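Long-range contact in alginate biosynthesis protein AlgX (Pseudomonas aeruginosa, PDB 4KNC), which takes part in the O-acetylation of the exopolysaccharide alginate and protects the polymer from degradation as it crosses the periplasm: residues 32-46 against 194-208. Numbering follows the deposited sequence.
Sequences LGFFTHLVQAQDDWL and TFHKAAAQLCGNSYA
Phe35 lies flat against the helix 194-203, with the methyl of Ala198 seated over the centre of one ring face, 3.6 Å from CB to the ring centroid. Phe34 CD2 rests on the opposite face nearer the rim, and Phe195 CD1 reaches the edge, 3.6 Å from Phe35 CD1, with the two rings steeply inclined at 81°. Beside this, on the same helix, Leu38 and Leu46 pack their methyls on Phe195 CB and Ala199 CB; Leu46 CD1 comes within 3.9 Å of Ala199 CB. This apolar part is tight and buried.

Toward the turn at Asp44 the bonding becomes polar. Buried His196 donates from NE2 to the backbone O of Asp44 over 2.7 Å, nearly straight at 168° and within both the imidazole and the carbonyl planes, which fixes the ring's rotation. Tyr207 CB packs on a face of that ring. Tyr207 OH donates to Gln40 OE1 (2.9 Å) and accepts from Asn205 ND2, so two bonds grip the hydroxyl; Gln40 reaches it by a bend at chi2. Beside them the Asp44 carboxylate stands almost perpendicular to the Tyr207 ring at its edge. Gln40 and Asp44 are partly exposed, and exposed Gln201 and Ala208 mark the open margins.

Strand 38-40, paired antiparallel with 46-48, crosses the helix at 96°. Helix 89-93 also touches Phe195, the Cys203-Cys18 disulfide ties down the helix's C-terminal end, and Thr194 N at its start hydrogen-bonds Asp148 OD1 of the inferred catalytic triad.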
loop_
_atom_site.group_PDB
_atom_site.type_symbol
_atom_site.label_atom_id
_atom_site.label_comp_id
_atom_site.label_asym_id
_atom_site.label_seq_id
_atom_site.Cartn_x
_atom_site.Cartn_y
_atom_site.Cartn_z
ATOM N N LEU A 32 19.969 7.143 1.559
ATOM C CA LEU A 32 20.148 7.989 0.381
ATOM C C LEU A 32 19.398 7.560 -0.886
ATOM O O LEU A 32 19.078 8.402 -1.722
ATOM C CB LEU A 32 21.633 8.167 0.075
ATOM C CG LEU A 32 22.314 9.158 1.014
ATOM C CD1 LEU A 32 23.814 9.336 0.666
ATOM C CD2 LEU A 32 21.568 10.469 0.962
ATOM N N GLY A 33 19.118 6.266 -1.017
ATOM C CA GLY A 33 18.528 5.720 -2.232
ATOM C C GLY A 33 17.125 6.226 -2.546
ATOM O O GLY A 33 16.652 6.115 -3.682
ATOM N N PHE A 34 16.464 6.787 -1.535
ATOM C CA PHE A 34 15.137 7.355 -1.696
ATOM C C PHE A 34 15.157 8.766 -2.305
ATOM O O PHE A 34 14.098 9.347 -2.554
ATOM C CB PHE A 34 14.428 7.376 -0.335
ATOM C CG PHE A 34 12.958 7.706 -0.414
ATOM C CD1 PHE A 34 12.068 6.836 -1.013
ATOM C CD2 PHE A 34 12.469 8.885 0.126
ATOM C CE1 PHE A 34 10.703 7.145 -1.079
ATOM C CE2 PHE A 34 11.113 9.203 0.062
ATOM C CZ PHE A 34 10.229 8.336 -0.538
ATOM N N PHE A 35 16.347 9.313 -2.554
ATOM C CA PHE A 35 16.457 10.703 -3.013
ATOM C C PHE A 35 17.166 10.884 -4.361
ATOM O O PHE A 35 17.355 12.006 -4.821
ATOM C CB PHE A 35 17.140 11.554 -1.947
ATOM C CG PHE A 35 16.539 11.402 -0.582
ATOM C CD1 PHE A 35 15.383 12.090 -0.243
ATOM C CD2 PHE A 35 17.117 10.558 0.357
ATOM C CE1 PHE A 35 14.810 11.943 1.024
ATOM C CE2 PHE A 35 16.548 10.400 1.622
ATOM C CZ PHE A 35 15.393 11.094 1.957
ATOM N N THR A 36 17.537 9.774 -4.991
ATOM C CA THR A 36 18.381 9.777 -6.185
ATOM C C THR A 36 17.797 10.475 -7.420
ATOM O O THR A 36 16.713 10.114 -7.863
ATOM C CB THR A 36 18.675 8.320 -6.587
ATOM O OG1 THR A 36 18.962 7.561 -5.405
ATOM C CG2 THR A 36 19.839 8.238 -7.556
ATOM N N HIS A 37 18.465 11.505 -7.948
ATOM C CA HIS A 37 19.421 12.320 -7.213
ATOM C C HIS A 37 18.763 13.710 -7.078
ATOM O O HIS A 37 17.831 14.034 -7.828
ATOM C CB HIS A 37 20.794 12.381 -7.912
ATOM C CG HIS A 37 20.826 13.220 -9.158
ATOM N ND1 HIS A 37 20.877 12.672 -10.423
ATOM C CD2 HIS A 37 20.846 14.565 -9.330
ATOM C CE1 HIS A 37 20.904 13.641 -11.320
ATOM N NE2 HIS A 37 20.885 14.800 -10.684
ATOM N N LEU A 38 19.222 14.520 -6.126
ATOM C CA LEU A 38 18.532 15.776 -5.813
ATOM C C LEU A 38 18.976 16.919 -6.704
ATOM O O LEU A 38 20.160 17.068 -6.964
ATOM C CB LEU A 38 18.750 16.166 -4.352
ATOM C CG LEU A 38 18.185 15.200 -3.313
ATOM C CD1 LEU A 38 18.826 15.496 -1.963
ATOM C CD2 LEU A 38 16.646 15.316 -3.232
ATOM N N VAL A 39 18.013 17.699 -7.191
ATOM C CA VAL A 39 18.297 18.923 -7.930
ATOM C C VAL A 39 17.569 20.106 -7.288
ATOM O O VAL A 39 16.473 19.962 -6.746
ATOM C CB VAL A 39 17.950 18.824 -9.435
ATOM C CG1 VAL A 39 18.800 17.770 -10.104
ATOM C CG2 VAL A 39 16.476 18.532 -9.645
ATOM N N GLN A 40 18.215 21.264 -7.346
ATOM C CA GLN A 40 17.743 22.484 -6.704
ATOM C C GLN A 40 16.852 23.223 -7.667
ATOM O O GLN A 40 17.296 23.648 -8.732
ATOM C CB GLN A 40 18.945 23.382 -6.354
ATOM C CG GLN A 40 18.586 24.718 -5.717
ATOM C CD GLN A 40 18.172 24.590 -4.252
ATOM O OE1 GLN A 40 19.002 24.330 -3.367
ATOM N NE2 GLN A 40 16.878 24.773 -3.990
ATOM N N ALA A 41 15.586 23.382 -7.309
ATOM C CA ALA A 41 14.673 24.118 -8.173
ATOM C C ALA A 41 14.472 25.533 -7.641
ATOM O O ALA A 41 15.327 26.066 -6.934
ATOM C CB ALA A 41 13.359 23.385 -8.307
ATOM N N GLN A 42 13.349 26.152 -7.975
ATOM C CA GLN A 42 13.116 27.523 -7.539
ATOM C C GLN A 42 12.906 27.570 -6.031
ATOM O O GLN A 42 12.351 26.633 -5.449
ATOM C CB GLN A 42 11.923 28.127 -8.278
ATOM C CG GLN A 42 12.125 28.230 -9.775
ATOM C CD GLN A 42 10.960 28.919 -10.472
ATOM O OE1 GLN A 42 9.884 28.342 -10.623
ATOM N NE2 GLN A 42 11.171 30.163 -10.892
ATOM N N ASP A 43 13.364 28.650 -5.403
ATOM C CA ASP A 43 13.214 28.814 -3.964
ATOM C C ASP A 43 13.916 27.634 -3.275
ATOM O O ASP A 43 15.013 27.242 -3.678
ATOM C CB ASP A 43 11.720 28.917 -3.611
ATOM C CG ASP A 43 11.473 29.190 -2.144
ATOM O OD1 ASP A 43 11.645 30.348 -1.705
ATOM O OD2 ASP A 43 11.104 28.230 -1.433
ATOM N N ASP A 44 13.288 27.057 -2.259
ATOM C CA ASP A 44 13.843 25.899 -1.576
ATOM C C ASP A 44 13.259 24.588 -2.132
ATOM O O ASP A 44 13.297 23.547 -1.463
ATOM C CB ASP A 44 13.555 25.991 -0.077
ATOM C CG ASP A 44 14.474 26.957 0.643
ATOM O OD1 ASP A 44 15.225 27.696 -0.033
ATOM O OD2 ASP A 44 14.441 26.972 1.894
ATOM N N TRP A 45 12.701 24.637 -3.339
ATOM C CA TRP A 45 12.224 23.410 -3.980
ATOM C C TRP A 45 13.399 22.501 -4.359
ATOM O O TRP A 45 14.390 22.944 -4.941
ATOM C CB TRP A 45 11.320 23.718 -5.185
ATOM C CG TRP A 45 9.925 24.068 -4.752
ATOM C CD1 TRP A 45 9.485 25.282 -4.299
ATOM C CD2 TRP A 45 8.801 23.182 -4.674
ATOM N NE1 TRP A 45 8.155 25.207 -3.966
ATOM C CE2 TRP A 45 7.711 23.929 -4.187
ATOM C CE3 TRP A 45 8.609 21.831 -4.984
ATOM C CZ2 TRP A 45 6.446 23.369 -3.993
ATOM C CZ3 TRP A 45 7.350 21.277 -4.798
ATOM C CH2 TRP A 45 6.285 22.047 -4.310
ATOM N N LEU A 46 13.294 21.237 -3.970
ATOM C CA LEU A 46 14.196 20.206 -4.455
ATOM C C LEU A 46 13.364 19.151 -5.194
ATOM O O LEU A 46 12.207 18.910 -4.841
ATOM C CB LEU A 46 14.941 19.536 -3.291
ATOM C CG LEU A 46 15.850 20.358 -2.372
ATOM C CD1 LEU A 46 16.607 19.419 -1.413
ATOM C CD2 LEU A 46 16.837 21.227 -3.161
ATOM N N THR A 194 12.053 15.586 4.106
ATOM C CA THR A 194 13.088 14.557 3.975
ATOM C C THR A 194 14.146 14.869 2.911
ATOM O O THR A 194 15.302 14.463 3.039
ATOM C CB THR A 194 12.486 13.168 3.669
ATOM O OG1 THR A 194 11.761 13.221 2.432
ATOM C CG2 THR A 194 11.560 12.720 4.793
ATOM N N PHE A 195 13.771 15.582 1.855
ATOM C CA PHE A 195 14.751 15.867 0.803
ATOM C C PHE A 195 15.729 16.893 1.364
ATOM O O PHE A 195 16.923 16.840 1.077
ATOM C CB PHE A 195 14.131 16.451 -0.487
ATOM C CG PHE A 195 13.049 15.595 -1.131
ATOM C CD1 PHE A 195 12.668 14.375 -0.597
ATOM C CD2 PHE A 195 12.408 16.043 -2.276
ATOM C CE1 PHE A 195 11.663 13.608 -1.199
ATOM C CE2 PHE A 195 11.396 15.283 -2.888
ATOM C CZ PHE A 195 11.031 14.065 -2.344
ATOM N N HIS A 196 15.199 17.840 2.141
ATOM C CA HIS A 196 16.007 18.901 2.747
ATOM C C HIS A 196 16.991 18.299 3.754
ATOM O O HIS A 196 18.151 18.700 3.800
ATOM C CB HIS A 196 15.121 19.941 3.433
ATOM C CG HIS A 196 14.407 20.863 2.493
ATOM N ND1 HIS A 196 13.221 21.485 2.823
ATOM C CD2 HIS A 196 14.734 21.308 1.255
ATOM C CE1 HIS A 196 12.844 22.269 1.825
ATOM N NE2 HIS A 196 13.747 22.184 0.865
ATOM N N LYS A 197 16.528 17.323 4.535
ATOM C CA LYS A 197 17.387 16.625 5.481
ATOM C C LYS A 197 18.472 15.828 4.774
ATOM O O LYS A 197 19.628 15.780 5.237
ATOM C CB LYS A 197 16.583 15.694 6.384
ATOM C CG LYS A 197 15.667 16.413 7.362
ATOM C CD LYS A 197 14.996 15.422 8.289
ATOM C CE LYS A 197 13.818 16.055 9.009
ATOM N NZ LYS A 197 13.032 15.024 9.746
ATOM N N ALA A 198 18.106 15.205 3.656
ATOM C CA ALA A 198 19.083 14.437 2.881
ATOM C C ALA A 198 20.155 15.374 2.320
ATOM O O ALA A 198 21.357 15.089 2.374
ATOM C CB ALA A 198 18.381 13.650 1.734
ATOM N N ALA A 199 19.709 16.501 1.781
ATOM C CA ALA A 199 20.628 17.509 1.265
ATOM C C ALA A 199 21.531 18.071 2.369
ATOM O O ALA A 199 22.688 18.404 2.109
ATOM C CB ALA A 199 19.870 18.634 0.561
ATOM N N ALA A 200 21.004 18.171 3.591
ATOM C CA ALA A 200 21.797 18.612 4.739
ATOM C C ALA A 200 22.880 17.591 5.058
ATOM O O ALA A 200 24.018 17.949 5.348
ATOM C CB ALA A 200 20.908 18.835 5.960
ATOM N N GLN A 201 22.524 16.314 5.009
ATOM C CA GLN A 201 23.494 15.267 5.295
ATOM C C GLN A 201 24.609 15.230 4.246
ATOM O O GLN A 201 25.787 15.040 4.585
ATOM C CB GLN A 201 22.803 13.912 5.394
ATOM C CG GLN A 201 23.559 12.886 6.210
ATOM C CD GLN A 201 24.559 12.128 5.386
ATOM O OE1 GLN A 201 24.276 11.740 4.252
ATOM N NE2 GLN A 201 25.754 11.916 5.944
ATOM N N LEU A 202 24.234 15.440 2.986
ATOM C CA LEU A 202 25.180 15.409 1.866
ATOM C C LEU A 202 26.058 16.648 1.731
ATOM O O LEU A 202 27.211 16.551 1.330
ATOM C CB LEU A 202 24.432 15.270 0.540
ATOM C CG LEU A 202 23.784 13.941 0.163
ATOM C CD1 LEU A 202 23.135 14.060 -1.205
ATOM C CD2 LEU A 202 24.811 12.855 0.151
ATOM N N CYS A 203 25.496 17.811 2.031
ATOM C CA CYS A 203 26.089 19.084 1.618
ATOM C C CYS A 203 26.239 20.062 2.769
ATOM O O CYS A 203 26.843 21.124 2.616
ATOM C CB CYS A 203 25.225 19.739 0.523
ATOM S SG CYS A 203 25.145 18.834 -1.053
ATOM N N GLY A 204 25.665 19.722 3.917
ATOM C CA GLY A 204 25.680 20.631 5.051
ATOM C C GLY A 204 24.724 21.796 4.847
ATOM O O GLY A 204 24.759 22.779 5.589
ATOM N N ASN A 205 23.867 21.688 3.834
ATOM C CA ASN A 205 22.848 22.702 3.593
ATOM C C ASN A 205 21.863 22.791 4.754
ATOM O O ASN A 205 21.773 21.889 5.585
ATOM C CB ASN A 205 22.101 22.418 2.284
ATOM C CG ASN A 205 22.968 22.637 1.067
ATOM O OD1 ASN A 205 24.193 22.591 1.157
ATOM N ND2 ASN A 205 22.344 22.891 -0.074
ATOM N N SER A 206 21.130 23.891 4.817
ATOM C CA SER A 206 20.123 24.059 5.850
ATOM C C SER A 206 18.878 24.657 5.210
ATOM O O SER A 206 18.968 25.664 4.513
ATOM C CB SER A 206 20.649 24.975 6.954
ATOM O OG SER A 206 19.930 24.777 8.155
ATOM N N TYR A 207 17.725 24.026 5.425
ATOM C CA TYR A 207 16.475 24.517 4.842
ATOM C C TYR A 207 15.421 24.804 5.918
ATOM O O TYR A 207 15.403 24.179 6.983
ATOM C CB TYR A 207 15.933 23.541 3.782
ATOM C CG TYR A 207 16.816 23.365 2.546
ATOM C CD1 TYR A 207 17.812 22.383 2.506
ATOM C CD2 TYR A 207 16.648 24.171 1.425
ATOM C CE1 TYR A 207 18.623 22.217 1.377
ATOM C CE2 TYR A 207 17.445 24.011 0.293
ATOM C CZ TYR A 207 18.429 23.035 0.275
ATOM O OH TYR A 207 19.211 22.884 -0.848
ATOM N N ALA A 208 14.546 25.760 5.634
ATOM C CA ALA A 208 13.505 26.149 6.582
ATOM C C ALA A 208 12.445 25.071 6.756
ATOM O O ALA A 208 12.008 24.454 5.781
ATOM C CB ALA A 208 12.844 27.447 6.137
#